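Local coordinates for protein 2-methyl-aconitate isomerase (Shewanella oneidensis, PDB 5K87) that catalyses the cis-trans isomerization of 2-methyl-aconitate in the 2-methylcitrate cycle that breaks down propionate, by base-catalysed proton abstraction coupled to a bond rotation, at residues N185-D189 against I220-I224; L50-G54 against D64-G68; F215-M219 against G338-N342. The protein carries 1 engineered substitution. All blocks are in the same frame, centred on the assembly; numbering follows the deposited sequence. Where two conformers were deposited one is given.

Contact 1: N185-D189 against I220-I224; sequences NPAAD and INAGI
Ala188 N donates to Asn221 O over 2.9 Å with an N-H...O angle of 164°, tying the loop 185-189 to the turn end of the beta hairpin made by strands 213-221 and 225-230, part of a diaminopimelate epimerase-like fold. The donor stands 29° out of the Asn221 carbonyl plane, and the same oxygen also receives a CA-H...O contact from Ala187 CA at 3.5 Å. A reciprocal contact of this kind runs from Ala222 CA to Pro186 O (3.4 Å). Among the side chains, the methyl of Ala188 rests squarely over the flat amide of Asn221: Ala188 CB is 3.4 Å from Asn221 CG, and the amide oxygen and nitrogen are nearly as close. With chi1 at -160° the Asn221 side chain turns away from its own N-H, and this sets the amide beneath that methyl; its ND2 is fixed from outside by Gly194 O. On the other flank, Pro186 CB faces Ala222 CB in a looser apolar contact at 4.4 Å. Gly223 has a positive phi, at which a beta carbon would press on the preceding carbonyl. A water closes this end, donating to Pro186 O at 2.6 Å and accepting from Gly223 N at 3.0 Å.

Contact 2: L50-G54 against D64-G68; sequences LRVIG and DGMGG
Met66 N and Gly67 N donate to Val52 O and Ile53 O, carbonyls of the last turn of helix 43-53, which ends in a Schellman motif with Gly54 (phi 104°) as its C-prime residue. This is the tight part. The Met66 N to Val52 O bond is 2.8 Å long and lies in the carbonyl plane; in the Gly67 N to Ile53 O bond, 2.9 Å, the donor approaches at a more bent C=O...N angle. Glycines let the backbones close up: Gly54 CA and Gly65 CA are 3.8 Å apart, and a beta carbon on Gly65 would clash with Gly54 N. Beside them Val52 CG1 packs against Met66 CG at 4.0 Å. The Arg51 side is looser, partly exposed and modelled in two conformers. In the one described, its chain, bent at chi2 (61°), brings the guanidinium edge to the loop. The ion pair from Arg51 NH2 to Asp64 OD2 is long, 3.6 Å, with the two planar groups 63° apart. Asp64 has stronger partners in the second subunit, where Arg20 and Arg387 form salt bridges to OD1 and Phe174 N bonds to OD2. In this conformer Arg51 meets the backbone more closely, NH1 reaching Asp64 O at 3.0 Å, almost in line with the carbonyl bond.

Contact 3: F215-M219 against G338-N342; sequences FNATM and GTLVN
Thr218 OG1 accepts the backbone N-H of Leu340 at 2.9 Å in an almost perfectly straight bond (178°), joining the middle of strand 213-221 to the first turn of helix 340-344 in this diaminopimelate epimerase-like fold. The N-H of Leu340 lies at the helix start, where no earlier helical carbonyl can take it, so the strand side chain supplies the acceptor. Around this bond the remaining contacts are made by carbon atoms, some of them against oxygen. Thr218 CG2 meets Thr339 CB at 3.9 Å, while Leu340 CG lies 3.6 Å from Thr218 OG1. Leu340 CD1 reaches along the strand to Asn216 O at 3.4 Å, burying a carbonyl oxygen that has no polar partner in the model.

One shell out, the hydroxyl of Thr218 is held at chi1 -72°, opposite its carbonyl carbon, and is also hydrogen-bonded to Leu203 O, which fixes its rotation. With a valine in its place, the buried Leu340 N-H would probably be left without its acceptor and Leu203 O without its hydroxyl partner. Thr339 is the N-cap: its OG1 accepts from Asn342 N at 3.0 Å and is bonded to Ala333 O besides.

Further out, backbone bonds set the strand between 205-209 and 225-230. Asn342 also bonds at the helix start: its ND2 donates to Ala334 O and Gly348 O, and its OD1 accepts Gly338 N at 2.9 Å, the donor standing 58° above the amide carbonyl plane.

Overall arrangement
Contacts 1 and 3 share strand 213-221, with their centres 15 Å apart: contact 3 packs its middle on helix 340-344, while contact 1 holds the turn where it ends. Contact 2 lies on the opposite side of the chain's centre, its centre 31 Å from that of contact 1 and 37 Å from that of contact 3, and it alone meets the second subunit. Two of them lie near the substrate site without touching the ligand. Residue to residue, Gly223 of contact 1 is about 8 Å from a bound malonate and from substrate-binding Gly324; Gly67 of contact 2 is about 11 Å from a malonate, and Ile53 touches Ser74 of the substrate-binding run, which carries the engineered substitution. Contact 3 is structural.

Contact 1: N185-D189 against I220-I224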
loop_
_atom_site.group_PDB
_atom_site.type_symbol
_atom_site.label_atom_id
_atom_site.label_comp_id
_atom_site.label_asym_id
_atom_site.label_seq_id
_atom_site.Cartn_x
_atom_site.Cartn_y
_atom_site.Cartn_z
ATOM N N ASN A 185 21.626 -1.407 25.562
ATOM C CA ASN A 185 21.413 -0.286 26.484
ATOM C C ASN A 185 20.244 0.612 26.057
ATOM O O ASN A 185 20.427 1.807 25.822
ATOM C CB ASN A 185 22.709 0.527 26.606
ATOM C CG ASN A 185 22.616 1.645 27.630
ATOM O OD1 ASN A 185 21.974 1.501 28.671
ATOM N ND2 ASN A 185 23.254 2.775 27.332
ATOM N N PRO A 186 19.040 0.029 25.920
ATOM C CA PRO A 186 17.949 0.769 25.276
ATOM C C PRO A 186 17.382 1.951 26.071
ATOM O O PRO A 186 16.780 2.827 25.452
ATOM C CB PRO A 186 16.874 -0.307 25.069
ATOM C CG PRO A 186 17.156 -1.318 26.126
ATOM C CD PRO A 186 18.645 -1.352 26.246
ATOM N N ALA A 187 17.546 1.992 27.390
ATOM C CA ALA A 187 17.036 3.138 28.151
ATOM C C ALA A 187 17.664 4.445 27.673
ATOM O O ALA A 187 18.874 4.519 27.478
ATOM C CB ALA A 187 17.287 2.951 29.635
ATOM N N ALA A 188 16.843 5.472 27.472
ATOM C CA ALA A 188 17.354 6.772 27.045
ATOM C C ALA A 188 18.245 7.371 28.129
ATOM O O ALA A 188 18.093 7.054 29.309
ATOM C CB ALA A 188 16.209 7.708 26.721
ATOM N N ASP A 189 19.178 8.229 27.728
ATOM C CA ASP A 189 20.068 8.890 28.682
ATOM C C ASP A 189 19.373 10.026 29.426
ATOM O O ASP A 189 18.337 10.526 28.988
ATOM C CB ASP A 189 21.321 9.412 27.979
ATOM C CG ASP A 189 22.231 8.295 27.513
ATOM O OD1 ASP A 189 22.200 7.207 28.130
ATOM O OD2 ASP A 189 22.975 8.502 26.531
ATOM N N ILE A 220 7.678 5.107 29.589
ATOM C CA ILE A 220 9.034 4.590 29.539
ATOM C C ILE A 220 9.740 5.064 28.278
ATOM O O ILE A 220 9.121 5.214 27.222
ATOM C CB ILE A 220 9.026 3.045 29.630
ATOM C CG1 ILE A 220 10.435 2.498 29.852
ATOM C CG2 ILE A 220 8.361 2.418 28.404
ATOM C CD1 ILE A 220 10.461 1.018 30.177
ATOM N N ASN A 221 11.033 5.326 28.391
ATOM C CA ASN A 221 11.820 5.701 27.232
ATOM C C ASN A 221 12.885 4.641 27.008
ATOM O O ASN A 221 13.994 4.727 27.542
ATOM C CB ASN A 221 12.437 7.083 27.408
ATOM C CG ASN A 221 12.844 7.694 26.093
ATOM O OD1 ASN A 221 13.037 6.983 25.103
ATOM N ND2 ASN A 221 12.989 9.015 26.069
ATOM N N ALA A 222 12.516 3.614 26.249
ATOM C CA ALA A 222 13.399 2.512 25.893
ATOM C C ALA A 222 12.911 1.973 24.553
ATOM O O ALA A 222 11.754 1.589 24.434
ATOM C CB ALA A 222 13.346 1.427 26.961
ATOM N N GLY A 223 13.774 1.970 23.543
ATOM C CA GLY A 223 13.366 1.648 22.186
ATOM C C GLY A 223 12.788 2.873 21.495
ATOM O O GLY A 223 13.290 3.314 20.454
ATOM N N ILE A 224 11.736 3.428 22.090
ATOM C CA ILE A 224 11.111 4.674 21.660
ATOM C C ILE A 224 10.318 5.138 22.880
ATOM O O ILE A 224 9.900 4.306 23.683
ATOM C CB ILE A 224 10.201 4.427 20.420
ATOM C CG1 ILE A 224 9.812 5.729 19.698
ATOM C CG2 ILE A 224 8.987 3.581 20.780
ATOM C CD1 ILE A 224 9.469 5.517 18.211
HETATM O O HOH W 1 16.362 3.232 22.892
#

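Contact 2: L50-G54 against D64-G68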
loop_
_atom_site.group_PDB
_atom_site.type_symbol
_atom_site.label_atom_id
_atom_site.label_comp_id
_atom_site.label_asym_id
_atom_site.label_seq_id
_atom_site.Cartn_x
_atom_site.Cartn_y
_atom_site.Cartn_z
ATOM N N LEU A 50 10.164 12.580 0.335
ATOM C CA LEU A 50 8.727 12.777 0.185
ATOM C C LEU A 50 8.255 12.370 -1.204
ATOM O O LEU A 50 7.259 11.641 -1.345
ATOM C CB LEU A 50 8.357 14.236 0.467
ATOM C CG LEU A 50 8.323 14.635 1.945
ATOM C CD1 LEU A 50 8.445 16.150 2.079
ATOM C CD2 LEU A 50 7.040 14.159 2.606
ATOM N N ARG A 51 8.964 12.806 -2.231
ATOM C CA ARG A 51 8.539 12.523 -3.587
ATOM C C ARG A 51 8.719 11.051 -3.941
ATOM O O ARG A 51 7.903 10.484 -4.657
ATOM C CB ARG A 51 9.299 13.415 -4.566
ATOM C CG ARG A 51 8.675 13.478 -5.937
ATOM C CD ARG A 51 7.266 14.055 -5.887
ATOM N NE ARG A 51 6.616 13.889 -7.178
ATOM C CZ ARG A 51 6.023 12.768 -7.565
ATOM N NH1 ARG A 51 5.980 11.718 -6.745
ATOM N NH2 ARG A 51 5.456 12.702 -8.757
ATOM N N VAL A 52 9.783 10.429 -3.441
ATOM C CA VAL A 52 9.969 8.994 -3.681
ATOM C C VAL A 52 8.778 8.207 -3.123
ATOM O O VAL A 52 8.251 7.303 -3.766
ATOM C CB VAL A 52 11.282 8.471 -3.067
ATOM C CG1 VAL A 52 11.314 6.945 -3.070
ATOM C CG2 VAL A 52 12.488 9.044 -3.816
ATOM N N ILE A 53 8.353 8.565 -1.914
ATOM C CA ILE A 53 7.283 7.855 -1.225
ATOM C C ILE A 53 5.881 8.206 -1.761
ATOM O O ILE A 53 4.972 7.384 -1.702
ATOM C CB ILE A 53 7.417 8.101 0.295
ATOM C CG1 ILE A 53 8.623 7.345 0.853
ATOM C CG2 ILE A 53 6.142 7.762 1.050
ATOM C CD1 ILE A 53 8.469 5.817 0.836
ATOM N N GLY A 54 5.718 9.424 -2.277
ATOM C CA GLY A 54 4.449 9.859 -2.845
ATOM C C GLY A 54 3.677 10.806 -1.939
ATOM O O GLY A 54 2.446 10.884 -2.020
ATOM N N ASP A 64 1.120 7.682 -6.204
ATOM C CA ASP A 64 2.138 8.332 -7.021
ATOM C C ASP A 64 3.514 8.268 -6.358
ATOM O O ASP A 64 4.317 9.181 -6.490
ATOM C CB ASP A 64 1.732 9.774 -7.311
ATOM C CG ASP A 64 2.299 10.307 -8.606
ATOM O OD1 ASP A 64 2.943 9.562 -9.377
ATOM O OD2 ASP A 64 2.025 11.511 -8.852
ATOM N N GLY A 65 3.791 7.169 -5.663
ATOM C CA GLY A 65 5.119 6.915 -5.135
ATOM C C GLY A 65 5.248 5.506 -4.597
ATOM O O GLY A 65 4.381 4.651 -4.815
ATOM N N MET A 66 6.330 5.271 -3.866
ATOM C CA MET A 66 6.632 3.941 -3.363
ATOM C C MET A 66 5.905 3.581 -2.076
ATOM O O MET A 66 5.940 2.425 -1.654
ATOM C CB MET A 66 8.128 3.827 -3.092
ATOM C CG MET A 66 8.989 3.968 -4.322
ATOM S SD MET A 66 8.680 2.733 -5.588
ATOM C CE MET A 66 9.102 1.210 -4.747
ATOM N N GLY A 67 5.265 4.546 -1.425
ATOM C CA GLY A 67 4.614 4.267 -0.160
ATOM C C GLY A 67 3.367 3.425 -0.328
ATOM O O GLY A 67 2.790 3.347 -1.417
ATOM N N GLY A 68 2.940 2.812 0.770
ATOM C CA GLY A 68 1.764 1.962 0.768
ATOM C C GLY A 68 0.623 2.527 1.587
ATOM O O GLY A 68 -0.329 1.809 1.912
#

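Contact 3: F215-M219 against G338-N342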
loop_
_atom_site.group_PDB
_atom_site.type_symbol
_atom_site.label_atom_id
_atom_site.label_comp_id
_atom_site.label_asym_id
_atom_site.label_seq_id
_atom_site.Cartn_x
_atom_site.Cartn_y
_atom_site.Cartn_z
ATOM N N PHE A 215 -6.086 8.116 33.801
ATOM C CA PHE A 215 -5.566 6.848 33.304
ATOM C C PHE A 215 -4.257 6.489 34.001
ATOM O O PHE A 215 -3.304 7.260 33.973
ATOM C CB PHE A 215 -5.363 6.919 31.781
ATOM C CG PHE A 215 -6.583 7.372 31.025
ATOM C CD1 PHE A 215 -7.558 6.463 30.642
ATOM C CD2 PHE A 215 -6.760 8.710 30.702
ATOM C CE1 PHE A 215 -8.684 6.880 29.954
ATOM C CE2 PHE A 215 -7.884 9.129 30.014
ATOM C CZ PHE A 215 -8.848 8.214 29.640
ATOM N N ASN A 216 -4.219 5.329 34.651
ATOM C CA ASN A 216 -2.943 4.795 35.104
ATOM C C ASN A 216 -2.090 4.541 33.879
ATOM O O ASN A 216 -2.580 4.033 32.873
ATOM C CB ASN A 216 -3.116 3.505 35.901
ATOM C CG ASN A 216 -3.380 3.762 37.371
ATOM O OD1 ASN A 216 -2.475 4.129 38.121
ATOM N ND2 ASN A 216 -4.618 3.565 37.790
ATOM N N ALA A 217 -0.826 4.921 33.961
ATOM C CA ALA A 217 0.054 4.806 32.813
ATOM C C ALA A 217 1.471 4.519 33.244
ATOM O O ALA A 217 1.927 4.998 34.284
ATOM C CB ALA A 217 0.008 6.082 31.991
ATOM N N THR A 218 2.170 3.727 32.441
ATOM C CA THR A 218 3.613 3.642 32.551
ATOM C C THR A 218 4.213 4.368 31.363
ATOM O O THR A 218 3.884 4.077 30.210
ATOM C CB THR A 218 4.118 2.195 32.577
ATOM O OG1 THR A 218 3.780 1.606 33.836
ATOM C CG2 THR A 218 5.628 2.163 32.409
ATOM N N MET A 219 5.065 5.335 31.646
ATOM C CA MET A 219 5.746 6.097 30.617
ATOM C C MET A 219 7.216 5.738 30.659
ATOM O O MET A 219 7.911 5.997 31.646
ATOM C CB MET A 219 5.522 7.587 30.856
ATOM C CG MET A 219 4.098 8.010 30.506
ATOM S SD MET A 219 3.554 9.610 31.134
ATOM C CE MET A 219 3.243 9.192 32.847
ATOM N N GLY A 338 6.542 -4.002 38.543
ATOM C CA GLY A 338 5.685 -2.901 38.938
ATOM C C GLY A 338 5.184 -1.997 37.823
ATOM O O GLY A 338 4.257 -1.226 38.042
ATOM N N THR A 339 5.788 -2.043 36.635
ATOM C CA THR A 339 5.223 -1.275 35.518
ATOM C C THR A 339 3.891 -1.892 35.120
ATOM O O THR A 339 3.612 -3.044 35.446
ATOM C CB THR A 339 6.133 -1.255 34.273
ATOM O OG1 THR A 339 6.188 -2.563 33.701
ATOM C CG2 THR A 339 7.531 -0.757 34.607
ATOM N N LEU A 340 3.059 -1.135 34.410
ATOM C CA LEU A 340 1.784 -1.674 33.957
ATOM C C LEU A 340 1.975 -2.870 33.029
ATOM O O LEU A 340 1.158 -3.782 33.005
ATOM C CB LEU A 340 0.953 -0.601 33.254
ATOM C CG LEU A 340 0.410 0.527 34.126
ATOM C CD1 LEU A 340 -0.661 1.290 33.363
ATOM C CD2 LEU A 340 -0.141 -0.004 35.442
ATOM N N VAL A 341 3.053 -2.849 32.249
ATOM C CA VAL A 341 3.351 -3.946 31.342
ATOM C C VAL A 341 3.716 -5.193 32.151
ATOM O O VAL A 341 3.211 -6.284 31.916
ATOM C CB VAL A 341 4.506 -3.567 30.395
ATOM C CG1 VAL A 341 4.861 -4.728 29.488
ATOM C CG2 VAL A 341 4.147 -2.319 29.571
ATOM N N ASN A 342 4.599 -5.003 33.123
ATOM C CA ASN A 342 4.989 -6.073 34.030
ATOM C C ASN A 342 3.778 -6.673 34.744
ATOM O O ASN A 342 3.643 -7.890 34.842
ATOM C CB ASN A 342 5.996 -5.542 35.034
ATOM C CG ASN A 342 6.341 -6.558 36.093
ATOM O OD1 ASN A 342 5.800 -6.514 37.199
ATOM N ND2 ASN A 342 7.230 -7.485 35.764
#